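Local coordinates for protein MdcA (Pseudomonas aeruginosa, PDB 5VIT) that forms the alpha subunit of malonate decarboxylase and probably acts as the transferase that exchanges acetyl for malonyl on the acyl carrier protein, at residues A[12-17]-A[181-186]; A[34-39]-A[63-68]; A[45-50]-A[147-152]; A[300-305]-A[323-328]; A[529-534]-A[538-543]. One frame throughout, in Å; residues are numbered along the deposited sequence.

Interaction 1: A[12-17]-A[181-186]; sequences SRRRQE and FSDGIV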
# COMPACT_ATOMS: atom_id res chain seq x y z
N SER A 12 3.17 47.40 -43.41
CA SER A 12 3.59 46.17 -44.07
C SER A 12 5.11 46.01 -44.14
O SER A 12 5.63 45.46 -45.10
CB SER A 12 2.98 46.08 -45.48
OG SER A 12 3.34 47.19 -46.29
N ARG A 13 5.81 46.44 -43.09
CA ARG A 13 7.26 46.31 -43.00
C ARG A 13 7.75 44.86 -43.00
O ARG A 13 8.80 44.57 -43.58
CB ARG A 13 7.78 47.01 -41.75
CG ARG A 13 7.36 48.48 -41.61
CD ARG A 13 7.75 49.29 -42.85
NE ARG A 13 7.47 50.72 -42.70
CZ ARG A 13 7.55 51.60 -43.70
NH1 ARG A 13 7.90 51.20 -44.91
NH2 ARG A 13 7.28 52.89 -43.48
N ARG A 14 7.02 43.96 -42.35
CA ARG A 14 7.42 42.54 -42.33
C ARG A 14 7.34 41.94 -43.72
O ARG A 14 8.22 41.20 -44.13
CB ARG A 14 6.55 41.70 -41.38
CG ARG A 14 6.80 41.99 -39.92
CD ARG A 14 6.12 40.99 -39.01
NE ARG A 14 4.77 40.62 -39.43
CZ ARG A 14 3.90 40.01 -38.61
NH1 ARG A 14 4.28 39.72 -37.37
NH2 ARG A 14 2.68 39.70 -39.02
N ARG A 15 6.26 42.26 -44.42
CA ARG A 15 6.07 41.75 -45.77
C ARG A 15 7.13 42.33 -46.68
O ARG A 15 7.59 41.66 -47.61
CB ARG A 15 4.66 42.08 -46.28
CG ARG A 15 4.41 41.80 -47.75
CD ARG A 15 2.93 41.99 -48.07
NE ARG A 15 2.11 41.50 -46.96
CZ ARG A 15 1.38 40.39 -47.00
NH1 ARG A 15 1.33 39.66 -48.12
NH2 ARG A 15 0.69 40.00 -45.94
N GLN A 16 7.53 43.57 -46.42
CA GLN A 16 8.56 44.20 -47.24
C GLN A 16 9.91 43.55 -46.94
O GLN A 16 10.65 43.20 -47.86
CB GLN A 16 8.60 45.73 -47.01
CG GLN A 16 7.32 46.47 -47.50
CD GLN A 16 7.36 47.99 -47.32
OE1 GLN A 16 7.68 48.50 -46.23
NE2 GLN A 16 7.04 48.73 -48.38
N GLU A 17 10.21 43.33 -45.66
CA GLU A 17 11.46 42.68 -45.26
C GLU A 17 11.57 41.27 -45.86
O GLU A 17 12.63 40.87 -46.34
CB GLU A 17 11.59 42.63 -43.74
CG GLU A 17 12.65 41.69 -43.20
CD GLU A 17 14.07 42.17 -43.49
OE1 GLU A 17 14.24 43.35 -43.87
OE2 GLU A 17 15.01 41.35 -43.34
N PHE A 181 2.53 32.52 -41.64
CA PHE A 181 1.48 33.53 -41.63
C PHE A 181 1.87 34.80 -40.87
O PHE A 181 1.03 35.64 -40.59
CB PHE A 181 0.19 32.94 -41.07
CG PHE A 181 -0.44 31.91 -41.98
CD1 PHE A 181 -0.12 30.56 -41.85
CD2 PHE A 181 -1.31 32.31 -42.99
CE1 PHE A 181 -0.69 29.62 -42.71
CE2 PHE A 181 -1.89 31.38 -43.85
CZ PHE A 181 -1.58 30.04 -43.72
N SER A 182 3.16 34.96 -40.59
CA SER A 182 3.66 36.24 -40.07
C SER A 182 4.79 36.80 -40.95
O SER A 182 5.74 37.40 -40.44
CB SER A 182 4.16 36.08 -38.65
OG SER A 182 5.16 35.09 -38.60
N ASP A 183 4.68 36.58 -42.26
CA ASP A 183 5.67 37.04 -43.23
C ASP A 183 7.07 36.51 -42.90
O ASP A 183 8.06 37.12 -43.28
CB ASP A 183 5.69 38.58 -43.31
CG ASP A 183 4.30 39.17 -43.58
OD1 ASP A 183 3.79 38.97 -44.70
OD2 ASP A 183 3.72 39.83 -42.67
N GLY A 184 7.13 35.41 -42.16
CA GLY A 184 8.40 34.77 -41.85
C GLY A 184 8.84 33.89 -43.01
O GLY A 184 8.11 33.79 -43.99
N ILE A 185 10.00 33.27 -42.91
CA ILE A 185 10.49 32.45 -44.02
C ILE A 185 10.56 30.95 -43.69
O ILE A 185 11.18 30.56 -42.70
CB ILE A 185 11.88 32.97 -44.49
CG1 ILE A 185 11.68 34.20 -45.38
CG2 ILE A 185 12.67 31.87 -45.22
CD1 ILE A 185 12.93 34.84 -45.84
N VAL A 186 9.90 30.12 -44.51
CA VAL A 186 9.82 28.68 -44.28
C VAL A 186 10.64 27.83 -45.27
O VAL A 186 10.30 27.73 -46.45
CB VAL A 186 8.36 28.18 -44.32
CG1 VAL A 186 8.32 26.65 -44.22
CG2 VAL A 186 7.55 28.81 -43.19
O HOH W 1 9.80 39.88 -42.43
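Arg15 in the first turn of helix 13-23 and Asp183 in the loop ahead of strand 185-190 bring their backbones together, CA to CA 5.4 Å, with Asp183 in a left-handed helical conformation. One carboxylate is shared by two neighbouring arginines, and it deals with them in two different ways. Arg14 offers its NE near the guanidinium plane, and the bond to Asp183 OD2 is a weak one at 3.5 Å, bent to 146°. Arg15 comes to the other oxygen flat-on: Asp183 OD1 lies over a face of its guanidinium, 3.5 Å from NH2, so that no N-H aims at it and the attraction is purely one of charge. Such a network at the surface ties the start of an N-terminal helix to the loop that leads from helix 172-180 into an interior strand, 185-190, of the parallel sheet of the alpha/beta fold. The Arg14 chain folds at chi3 (-41°), which lays its guanidinium across Ser182: the carbonyl O of Ser182 sits over one face, 3.5 Å from NE, while Ser182 CB is 3.9 Å from NH1. The hydroxyl of Ser182 bonds to Pro178 O. A water adds a bridge between the main chains, donating to Arg14 O at 2.7 Å and more weakly to Asp183 O. Farther along the sequence, Ile185 leans on Lys18 and Arg21 of the same helix.

Interaction 2: A[34-39]-A[63-68]; sequences LPREGL and ADFLSR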
# COMPACT_ATOMS: atom_id res chain seq x y z
N LEU A 34 15.51 25.14 -53.97
CA LEU A 34 16.88 25.57 -53.72
C LEU A 34 17.87 24.48 -54.08
O LEU A 34 17.65 23.30 -53.79
CB LEU A 34 17.08 25.97 -52.25
CG LEU A 34 16.71 27.40 -51.83
CD1 LEU A 34 16.77 27.54 -50.32
CD2 LEU A 34 17.65 28.40 -52.49
N PRO A 35 18.97 24.87 -54.73
CA PRO A 35 20.06 23.95 -55.02
C PRO A 35 20.77 23.53 -53.75
O PRO A 35 21.16 24.38 -52.94
CB PRO A 35 20.98 24.77 -55.93
CG PRO A 35 20.13 25.86 -56.46
CD PRO A 35 19.18 26.19 -55.35
N ARG A 36 20.95 22.22 -53.58
CA ARG A 36 21.65 21.67 -52.43
C ARG A 36 23.07 22.23 -52.30
O ARG A 36 23.62 22.31 -51.20
CB ARG A 36 21.67 20.14 -52.53
CG ARG A 36 22.52 19.43 -51.51
CD ARG A 36 22.32 17.92 -51.59
NE ARG A 36 22.48 17.41 -52.94
CZ ARG A 36 21.48 16.96 -53.70
NH1 ARG A 36 20.23 16.96 -53.23
NH2 ARG A 36 21.73 16.52 -54.92
N GLU A 37 23.66 22.66 -53.42
CA GLU A 37 25.02 23.17 -53.43
C GLU A 37 25.14 24.57 -52.81
O GLU A 37 26.13 24.89 -52.16
CB GLU A 37 25.57 23.18 -54.87
CG GLU A 37 26.69 24.19 -55.15
CD GLU A 37 26.16 25.55 -55.63
OE1 GLU A 37 24.97 25.63 -56.01
OE2 GLU A 37 26.94 26.54 -55.61
N GLY A 38 24.13 25.41 -53.01
CA GLY A 38 24.19 26.76 -52.49
C GLY A 38 23.32 27.01 -51.27
O GLY A 38 22.96 28.16 -51.00
N LEU A 39 22.98 25.95 -50.53
CA LEU A 39 22.09 26.09 -49.38
C LEU A 39 22.71 26.98 -48.32
O LEU A 39 22.03 27.83 -47.75
CB LEU A 39 21.74 24.72 -48.78
CG LEU A 39 20.76 24.75 -47.59
CD1 LEU A 39 19.39 25.27 -48.01
CD2 LEU A 39 20.62 23.38 -46.94
N ALA A 63 15.63 17.90 -38.94
CA ALA A 63 16.04 18.55 -40.19
C ALA A 63 17.56 18.70 -40.20
O ALA A 63 18.09 19.82 -40.16
CB ALA A 63 15.35 19.90 -40.35
N ASP A 64 18.26 17.57 -40.24
CA ASP A 64 19.70 17.56 -39.95
C ASP A 64 20.55 18.08 -41.12
O ASP A 64 21.68 18.54 -40.91
CB ASP A 64 20.13 16.15 -39.54
CG ASP A 64 19.96 15.13 -40.65
OD1 ASP A 64 18.80 14.88 -41.07
OD2 ASP A 64 20.99 14.58 -41.10
N PHE A 65 20.01 18.05 -42.34
CA PHE A 65 20.71 18.68 -43.44
C PHE A 65 20.73 20.20 -43.22
O PHE A 65 21.79 20.83 -43.26
CB PHE A 65 20.07 18.33 -44.78
CG PHE A 65 20.73 19.00 -45.96
CD1 PHE A 65 22.11 19.09 -46.04
CD2 PHE A 65 19.97 19.53 -47.00
CE1 PHE A 65 22.72 19.71 -47.12
CE2 PHE A 65 20.57 20.14 -48.08
CZ PHE A 65 21.95 20.23 -48.15
N LEU A 66 19.56 20.77 -42.95
CA LEU A 66 19.44 22.18 -42.61
C LEU A 66 20.27 22.52 -41.37
O LEU A 66 20.92 23.56 -41.29
CB LEU A 66 17.97 22.56 -42.37
CG LEU A 66 17.06 22.41 -43.58
CD1 LEU A 66 15.67 22.96 -43.28
CD2 LEU A 66 17.68 23.10 -44.79
N SER A 67 20.23 21.62 -40.40
CA SER A 67 20.97 21.79 -39.17
C SER A 67 22.49 21.81 -39.40
O SER A 67 23.21 22.66 -38.86
CB SER A 67 20.59 20.68 -38.19
OG SER A 67 21.31 20.82 -36.99
N ARG A 68 23.00 20.86 -40.18
CA ARG A 68 24.43 20.83 -40.48
C ARG A 68 24.83 21.99 -41.39
O ARG A 68 25.93 22.53 -41.27
CB ARG A 68 24.82 19.50 -41.13
CG ARG A 68 24.63 18.30 -40.23
CD ARG A 68 25.04 17.04 -40.94
NE ARG A 68 24.43 16.93 -42.26
CZ ARG A 68 23.39 16.15 -42.52
NH1 ARG A 68 22.89 15.42 -41.54
NH2 ARG A 68 22.88 16.08 -43.74
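Leu39 and Phe65, which bury equal areas here, meet as methyl against ring. Leu39 CD2 stands over one face of the Phe65 ring, 3.8 Å from the centroid and displaced toward the rim, a CH-pi contact whose shortest approach is 3.4 Å to CE2. Both side chains have CG trans to the backbone N (chi1 -178° for Leu39, 178° for Phe65), and they extend toward each other from opposite directions, spanning the 9.6 Å between the CA atoms of Leu39 and Phe65. In an alpha/beta fold of this kind, helices lie against a parallel sheet, and the contact illustrates how two of them are joined there: the start of helix 39-46 meets helix 64-70, and Leu39 and Phe65 both rest on Val214 of strand 212-215. The same Leu39 methyl also touches Leu66 CD2 at 3.7 Å, so a single branch fills the notch between two consecutive side chains of the second helix. Arg36 supplies the outer border with its aliphatic part. Its CG is 3.5 Å from Phe65 CZ, and the chain crosses the phenylalanine at about a right angle; beyond CG it leaves the ring, bends at chi3 (52°), and NH1 bonds to Glu215 O.

Interaction 3: A[45-50]-A[147-152]; sequences ALIAPG and PNVALV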
# COMPACT_ATOMS: atom_id res chain seq x y z
N ALA A 45 21.69 34.44 -46.83
CA ALA A 45 20.84 35.46 -47.43
C ALA A 45 19.47 35.57 -46.74
O ALA A 45 19.01 36.67 -46.46
CB ALA A 45 20.64 35.17 -48.90
N LEU A 46 18.84 34.42 -46.47
CA LEU A 46 17.45 34.41 -46.00
C LEU A 46 17.29 34.71 -44.51
O LEU A 46 16.24 35.19 -44.08
CB LEU A 46 16.82 33.07 -46.33
CG LEU A 46 16.69 32.77 -47.82
CD1 LEU A 46 16.14 31.37 -48.00
CD2 LEU A 46 15.80 33.81 -48.49
N ILE A 47 18.31 34.41 -43.73
CA ILE A 47 18.30 34.67 -42.30
C ILE A 47 19.12 35.91 -42.00
O ILE A 47 20.12 36.17 -42.67
CB ILE A 47 18.86 33.47 -41.52
CG1 ILE A 47 18.02 32.23 -41.82
CG2 ILE A 47 18.92 33.76 -40.04
CD1 ILE A 47 18.69 30.92 -41.41
N ALA A 48 18.70 36.69 -41.01
CA ALA A 48 19.47 37.86 -40.62
C ALA A 48 19.98 37.66 -39.19
O ALA A 48 19.40 36.88 -38.44
CB ALA A 48 18.61 39.12 -40.71
N PRO A 49 21.09 38.33 -38.83
CA PRO A 49 21.51 38.26 -37.42
C PRO A 49 20.39 38.70 -36.46
O PRO A 49 19.66 39.64 -36.75
CB PRO A 49 22.71 39.23 -37.36
CG PRO A 49 22.75 39.93 -38.71
CD PRO A 49 22.08 39.01 -39.67
N GLY A 50 20.25 37.99 -35.35
CA GLY A 50 19.21 38.32 -34.38
C GLY A 50 17.91 37.57 -34.61
O GLY A 50 17.03 37.56 -33.75
N PRO A 147 8.25 33.67 -34.84
CA PRO A 147 9.60 33.45 -35.37
C PRO A 147 9.82 34.15 -36.72
O PRO A 147 8.86 34.52 -37.39
CB PRO A 147 9.67 31.93 -35.50
CG PRO A 147 8.24 31.51 -35.72
CD PRO A 147 7.35 32.53 -35.07
N ASN A 148 11.08 34.34 -37.08
CA ASN A 148 11.42 34.91 -38.38
C ASN A 148 11.57 33.83 -39.45
O ASN A 148 11.17 34.03 -40.59
CB ASN A 148 12.71 35.72 -38.28
CG ASN A 148 12.60 36.84 -37.28
OD1 ASN A 148 13.18 36.77 -36.20
ND2 ASN A 148 11.85 37.87 -37.63
N VAL A 149 12.17 32.70 -39.06
CA VAL A 149 12.49 31.62 -39.99
C VAL A 149 12.11 30.25 -39.41
O VAL A 149 12.28 30.01 -38.22
CB VAL A 149 14.01 31.62 -40.35
CG1 VAL A 149 14.32 30.56 -41.40
CG2 VAL A 149 14.44 33.00 -40.86
N ALA A 150 11.59 29.35 -40.24
CA ALA A 150 11.47 27.96 -39.82
C ALA A 150 12.28 27.03 -40.73
O ALA A 150 12.19 27.09 -41.96
CB ALA A 150 10.01 27.53 -39.79
N LEU A 151 13.09 26.17 -40.10
CA LEU A 151 13.89 25.17 -40.80
C LEU A 151 13.35 23.78 -40.46
O LEU A 151 13.60 23.26 -39.37
CB LEU A 151 15.36 25.29 -40.39
CG LEU A 151 15.91 26.71 -40.54
CD1 LEU A 151 17.34 26.81 -40.02
CD2 LEU A 151 15.80 27.15 -41.99
N VAL A 152 12.58 23.20 -41.37
CA VAL A 152 11.86 21.97 -41.04
C VAL A 152 12.07 20.92 -42.12
O VAL A 152 12.69 21.19 -43.15
CB VAL A 152 10.34 22.23 -40.81
CG1 VAL A 152 10.13 23.29 -39.73
CG2 VAL A 152 9.63 22.62 -42.09
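Ile47 and Val149 pack together where a beta-alpha-beta crossover returns to its sheet: helix 39-46 links strand 33-34 to strand 52-55, with three other parallel strands lying between them. Ile47 is the first residue beyond that helix, and Val149 opens strand 149-154, the immediate neighbour of strand 52-55. The conformation of Ile47 decides which branch makes the contact. With chi1 at -59°, CG1 lies opposite the carbonyl carbon and reaches over to the valine, whereas CG2 occupies the place opposite the backbone N and makes no close approach to Val149. Val149 points its CB at the other segment and has CG1 trans to N (chi1 -176°). This leaves both of its methyls facing the isoleucine, like a fork astride the CG1 methylene. The two side chains cross nearly at right angles, so the touch is local, not a long shared flank. Around it, Ile47 also rests on Val53, and Leu46 on Ile185 and Ile187, so the pair lies among apolar contacts between the helix end and the sheet. The carbonyl O of Leu46 brushes Val149 CG2 at 4.3 Å and takes a hydrogen bond from Arg21. The nearer methyl of the fork, Val149 CG2, is 3.8 Å from Ile47 CG1, and Val149 CG1 is 4.1 Å from the same Ile47 CG1.

Interaction 4: A[300-305]-A[323-328]; sequences AIESGW and AQRPDV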
# COMPACT_ATOMS: atom_id res chain seq x y z
N ALA A 300 -0.09 -5.45 -26.74
CA ALA A 300 -1.39 -5.00 -26.25
C ALA A 300 -2.39 -4.79 -27.41
O ALA A 300 -3.57 -5.11 -27.29
CB ALA A 300 -1.26 -3.72 -25.43
N ILE A 301 -1.91 -4.23 -28.51
CA ILE A 301 -2.75 -4.02 -29.70
C ILE A 301 -3.26 -5.35 -30.32
O ILE A 301 -4.46 -5.52 -30.53
CB ILE A 301 -1.98 -3.22 -30.78
CG1 ILE A 301 -1.63 -1.82 -30.25
CG2 ILE A 301 -2.81 -3.15 -32.08
CD1 ILE A 301 -0.57 -1.06 -31.07
N GLU A 302 -2.34 -6.28 -30.56
CA GLU A 302 -2.67 -7.59 -31.14
C GLU A 302 -3.64 -8.39 -30.29
O GLU A 302 -4.48 -9.13 -30.81
CB GLU A 302 -1.40 -8.41 -31.37
CG GLU A 302 -0.38 -7.71 -32.26
CD GLU A 302 -0.94 -7.46 -33.65
OE1 GLU A 302 -1.40 -8.43 -34.29
OE2 GLU A 302 -0.96 -6.29 -34.09
N SER A 303 -3.52 -8.23 -28.97
CA SER A 303 -4.35 -8.94 -28.00
C SER A 303 -5.73 -8.33 -27.89
O SER A 303 -6.61 -8.91 -27.27
CB SER A 303 -3.71 -8.92 -26.61
OG SER A 303 -2.42 -9.46 -26.66
N GLY A 304 -5.89 -7.12 -28.42
CA GLY A 304 -7.20 -6.47 -28.45
C GLY A 304 -7.50 -5.54 -27.29
O GLY A 304 -8.67 -5.28 -27.00
N TRP A 305 -6.46 -5.06 -26.61
CA TRP A 305 -6.63 -4.10 -25.52
C TRP A 305 -6.81 -2.67 -26.03
O TRP A 305 -7.54 -1.87 -25.45
CB TRP A 305 -5.41 -4.14 -24.59
CG TRP A 305 -5.38 -5.35 -23.73
CD1 TRP A 305 -5.04 -6.62 -24.11
CD2 TRP A 305 -5.71 -5.42 -22.34
NE1 TRP A 305 -5.16 -7.47 -23.05
CE2 TRP A 305 -5.56 -6.77 -21.94
CE3 TRP A 305 -6.11 -4.48 -21.38
CZ2 TRP A 305 -5.79 -7.19 -20.64
CZ3 TRP A 305 -6.33 -4.90 -20.09
CH2 TRP A 305 -6.17 -6.25 -19.73
N ALA A 323 0.38 1.16 -40.75
CA ALA A 323 -0.39 1.19 -41.99
C ALA A 323 -1.31 -0.03 -42.12
O ALA A 323 -2.27 -0.00 -42.88
CB ALA A 323 0.55 1.27 -43.18
N GLN A 324 -1.02 -1.08 -41.36
CA GLN A 324 -1.86 -2.26 -41.34
C GLN A 324 -2.79 -2.28 -40.14
O GLN A 324 -3.52 -3.26 -39.92
CB GLN A 324 -1.00 -3.51 -41.35
CG GLN A 324 -0.02 -3.52 -42.48
CD GLN A 324 -0.64 -3.98 -43.77
OE1 GLN A 324 -1.14 -5.11 -43.85
NE2 GLN A 324 -0.61 -3.12 -44.78
N ARG A 325 -2.79 -1.20 -39.37
CA ARG A 325 -3.72 -1.09 -38.24
C ARG A 325 -4.58 0.19 -38.30
O ARG A 325 -4.63 0.95 -37.31
CB ARG A 325 -2.95 -1.14 -36.91
CG ARG A 325 -2.93 -2.48 -36.19
CD ARG A 325 -2.36 -3.49 -37.10
NE ARG A 325 -2.29 -4.85 -36.59
CZ ARG A 325 -1.96 -5.86 -37.38
NH1 ARG A 325 -1.74 -5.60 -38.67
NH2 ARG A 325 -1.87 -7.10 -36.94
N PRO A 326 -5.26 0.44 -39.44
CA PRO A 326 -5.98 1.71 -39.55
C PRO A 326 -7.19 1.85 -38.61
O PRO A 326 -7.58 2.98 -38.33
CB PRO A 326 -6.44 1.72 -41.03
CG PRO A 326 -6.53 0.29 -41.40
CD PRO A 326 -5.42 -0.39 -40.65
N ASP A 327 -7.75 0.75 -38.10
CA ASP A 327 -8.83 0.87 -37.12
C ASP A 327 -8.31 1.45 -35.82
O ASP A 327 -9.06 2.02 -35.05
CB ASP A 327 -9.50 -0.48 -36.83
CG ASP A 327 -10.40 -0.96 -37.95
OD1 ASP A 327 -10.57 -0.20 -38.93
OD2 ASP A 327 -10.97 -2.07 -37.85
N VAL A 328 -7.01 1.30 -35.57
CA VAL A 328 -6.43 1.75 -34.31
C VAL A 328 -5.77 3.13 -34.45
O VAL A 328 -5.99 4.04 -33.64
CB VAL A 328 -5.42 0.71 -33.76
CG1 VAL A 328 -4.51 1.32 -32.72
CG2 VAL A 328 -6.18 -0.51 -33.20
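Arg325 reaches over to Ile301 and Glu302, and its course from CB outward passes from an apolar to an ionic environment. Its CB is directed at the helical segment, and CG comes next, lying 4.2 Å from Ile301 CG2, a methyl that also approaches Val328 CG2 at 4.4 Å. A bend at chi2 (58°) then turns the chain toward Glu302, whose side chain it crosses at about a right angle; CD makes no close contact there, and the guanidinium meets the carboxylate with its NE and NH2. NE makes a weak bond to Glu302 OE2 at 3.2 Å. NH2 forms the better one, 3.0 Å to Glu302 OE1 with an N-H...O angle of 144°, using the syn lone pair of that oxygen; a weak branch from NH2 also leads to OE2. The two flat groups are 39° apart, a twist consistent with the bent, partly weak bonds. At the far corner NH1 turns back on its own segment and donates to Gln324 O at 3.2 Å, arriving from above the carbonyl plane. Glu302 OE2 is also hydrogen-bonded to Tyr321 OH, a second hold that would limit the carboxylate's rotation. The site joins helix 298-302 to the loop after helix 319-323; Trp540 of helix 534-540 packs on Glu302, and Val328 bonds through its backbone to Val309 of strand 308-310.

Interaction 5: A[529-534]-A[538-543]; sequences LAAKSI and VEWSGG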
# COMPACT_ATOMS: atom_id res chain seq x y z
N LEU A 529 6.27 -10.67 -19.03
CA LEU A 529 6.41 -9.86 -20.24
C LEU A 529 5.90 -10.63 -21.46
O LEU A 529 6.40 -11.71 -21.76
CB LEU A 529 7.88 -9.43 -20.46
CG LEU A 529 8.55 -8.55 -19.39
CD1 LEU A 529 10.02 -8.25 -19.71
CD2 LEU A 529 7.77 -7.27 -19.21
N ALA A 530 4.91 -10.06 -22.14
CA ALA A 530 4.31 -10.66 -23.33
C ALA A 530 5.33 -10.83 -24.45
O ALA A 530 5.24 -11.78 -25.23
CB ALA A 530 3.16 -9.81 -23.81
N ALA A 531 6.29 -9.91 -24.53
CA ALA A 531 7.43 -10.09 -25.41
C ALA A 531 8.72 -9.83 -24.63
O ALA A 531 8.78 -8.87 -23.86
CB ALA A 531 7.34 -9.17 -26.61
N LYS A 532 9.74 -10.66 -24.82
CA LYS A 532 10.97 -10.59 -24.02
C LYS A 532 12.11 -9.83 -24.68
O LYS A 532 13.14 -9.58 -24.04
CB LYS A 532 11.48 -12.00 -23.69
CG LYS A 532 11.01 -12.55 -22.36
CD LYS A 532 9.73 -13.22 -22.52
CE LYS A 532 9.30 -13.90 -21.26
NZ LYS A 532 7.89 -14.27 -21.47
N SER A 533 11.92 -9.46 -25.94
CA SER A 533 13.01 -8.95 -26.77
C SER A 533 12.45 -8.20 -27.96
O SER A 533 11.27 -8.34 -28.28
CB SER A 533 13.90 -10.09 -27.27
OG SER A 533 13.13 -10.94 -28.11
N ILE A 534 13.30 -7.44 -28.63
CA ILE A 534 12.92 -6.81 -29.90
C ILE A 534 12.45 -7.84 -30.93
O ILE A 534 11.41 -7.67 -31.57
CB ILE A 534 14.09 -6.01 -30.46
CG1 ILE A 534 14.39 -4.82 -29.53
CG2 ILE A 534 13.79 -5.52 -31.86
CD1 ILE A 534 13.27 -3.77 -29.53
N VAL A 538 8.91 -8.07 -33.03
CA VAL A 538 8.73 -8.18 -34.48
C VAL A 538 7.76 -9.32 -34.78
O VAL A 538 6.86 -9.19 -35.61
CB VAL A 538 10.06 -8.41 -35.21
CG1 VAL A 538 9.82 -8.65 -36.71
CG2 VAL A 538 11.00 -7.22 -35.00
N GLU A 539 7.92 -10.41 -34.04
CA GLU A 539 7.05 -11.58 -34.16
C GLU A 539 5.59 -11.25 -33.88
O GLU A 539 4.70 -11.65 -34.64
CB GLU A 539 7.50 -12.67 -33.20
CG GLU A 539 8.13 -13.84 -33.87
CD GLU A 539 7.18 -14.53 -34.81
OE1 GLU A 539 6.18 -15.12 -34.33
OE2 GLU A 539 7.43 -14.49 -36.04
N TRP A 540 5.36 -10.56 -32.77
CA TRP A 540 4.02 -10.13 -32.41
C TRP A 540 3.40 -9.27 -33.51
O TRP A 540 2.19 -9.27 -33.68
CB TRP A 540 4.04 -9.34 -31.10
CG TRP A 540 3.92 -10.16 -29.85
CD1 TRP A 540 4.94 -10.67 -29.10
CD2 TRP A 540 2.71 -10.53 -29.18
NE1 TRP A 540 4.44 -11.34 -28.02
CE2 TRP A 540 3.08 -11.27 -28.03
CE3 TRP A 540 1.35 -10.31 -29.44
CZ2 TRP A 540 2.14 -11.80 -27.15
CZ3 TRP A 540 0.42 -10.83 -28.56
CH2 TRP A 540 0.82 -11.57 -27.42
N SER A 541 4.26 -8.55 -34.22
CA SER A 541 3.84 -7.64 -35.28
C SER A 541 3.69 -8.36 -36.62
O SER A 541 3.41 -7.74 -37.63
CB SER A 541 4.85 -6.49 -35.43
OG SER A 541 5.83 -6.78 -36.42
N GLY A 542 3.88 -9.68 -36.61
CA GLY A 542 3.76 -10.47 -37.83
C GLY A 542 4.79 -10.05 -38.85
O GLY A 542 4.55 -10.11 -40.06
N GLY A 543 5.95 -9.61 -38.36
CA GLY A 543 7.03 -9.17 -39.22
C GLY A 543 6.93 -7.73 -39.72
O GLY A 543 7.83 -7.27 -40.40
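Trp540, near the end of helix 534-540, turns to Ala530 and Ala531 in the loop that leads into that helix, which has a cap at each end: Ser533 is the N-cap, its OG bonded to Glu536 N, and Gly542 closes the other end in a Schellman motif. The indole bridges the helix to that loop. Its NE1 edge is turned to the loop, and NE1 donates to Ala530 O at 2.9 Å. The fit is imperfect in both partners, since the nitrogen stands 55° above the carbonyl plane and the oxygen is tilted 23° from the plane of the ring. With chi2 at 92° the ring plane stands about perpendicular to the CA-CB-CG plane, and two alanine methyls meet different parts of the indole. Ala531 CB lies 3.8 Å from CD1 on the pyrrole, approaching obliquely, and Ala530 CB lies 4.0 Å from CZ2 on the benzene portion. The tryptophan also packs on Ile298 and Pro299 of helix 298-302, so it is shared between the loop and a second helix. One turn into the helix, Val538 N donates to Ile534 O at 2.9 Å in the helix's regular pattern, and Val538 CG2 lies alongside that same oxygen at 3.5 Å. In the loop Lys532 curls back so that NZ bonds to Leu529 O. At the C-terminal end Val538 O accepts two firm donors, Gly543 N at 2.9 Å, the long bond of the Schellman motif, and Ser541 OG at 2.7 Å, besides a weak bond from Ser541 N.

The five contacts fall into two clusters. Interactions 1, 2 and 3 lie on or against the parallel sheet: the centres of 1 and 3 are 11 Å apart, and they meet directly where Ile185 N probably bonds to Asn148 O (2.7 Å) between neighbouring strands. Interaction 2, with its centre 14 Å from that of interaction 3, touches it through Leu66 CD1 and Val152 O at 3.5 Å. Interactions 4 and 5 form the second cluster, centres 14 Å apart, sharing the region where Glu302 CG and Trp540 O pack at 3.3 Å. Between the clusters nearest atoms remain about 23 Å or more apart.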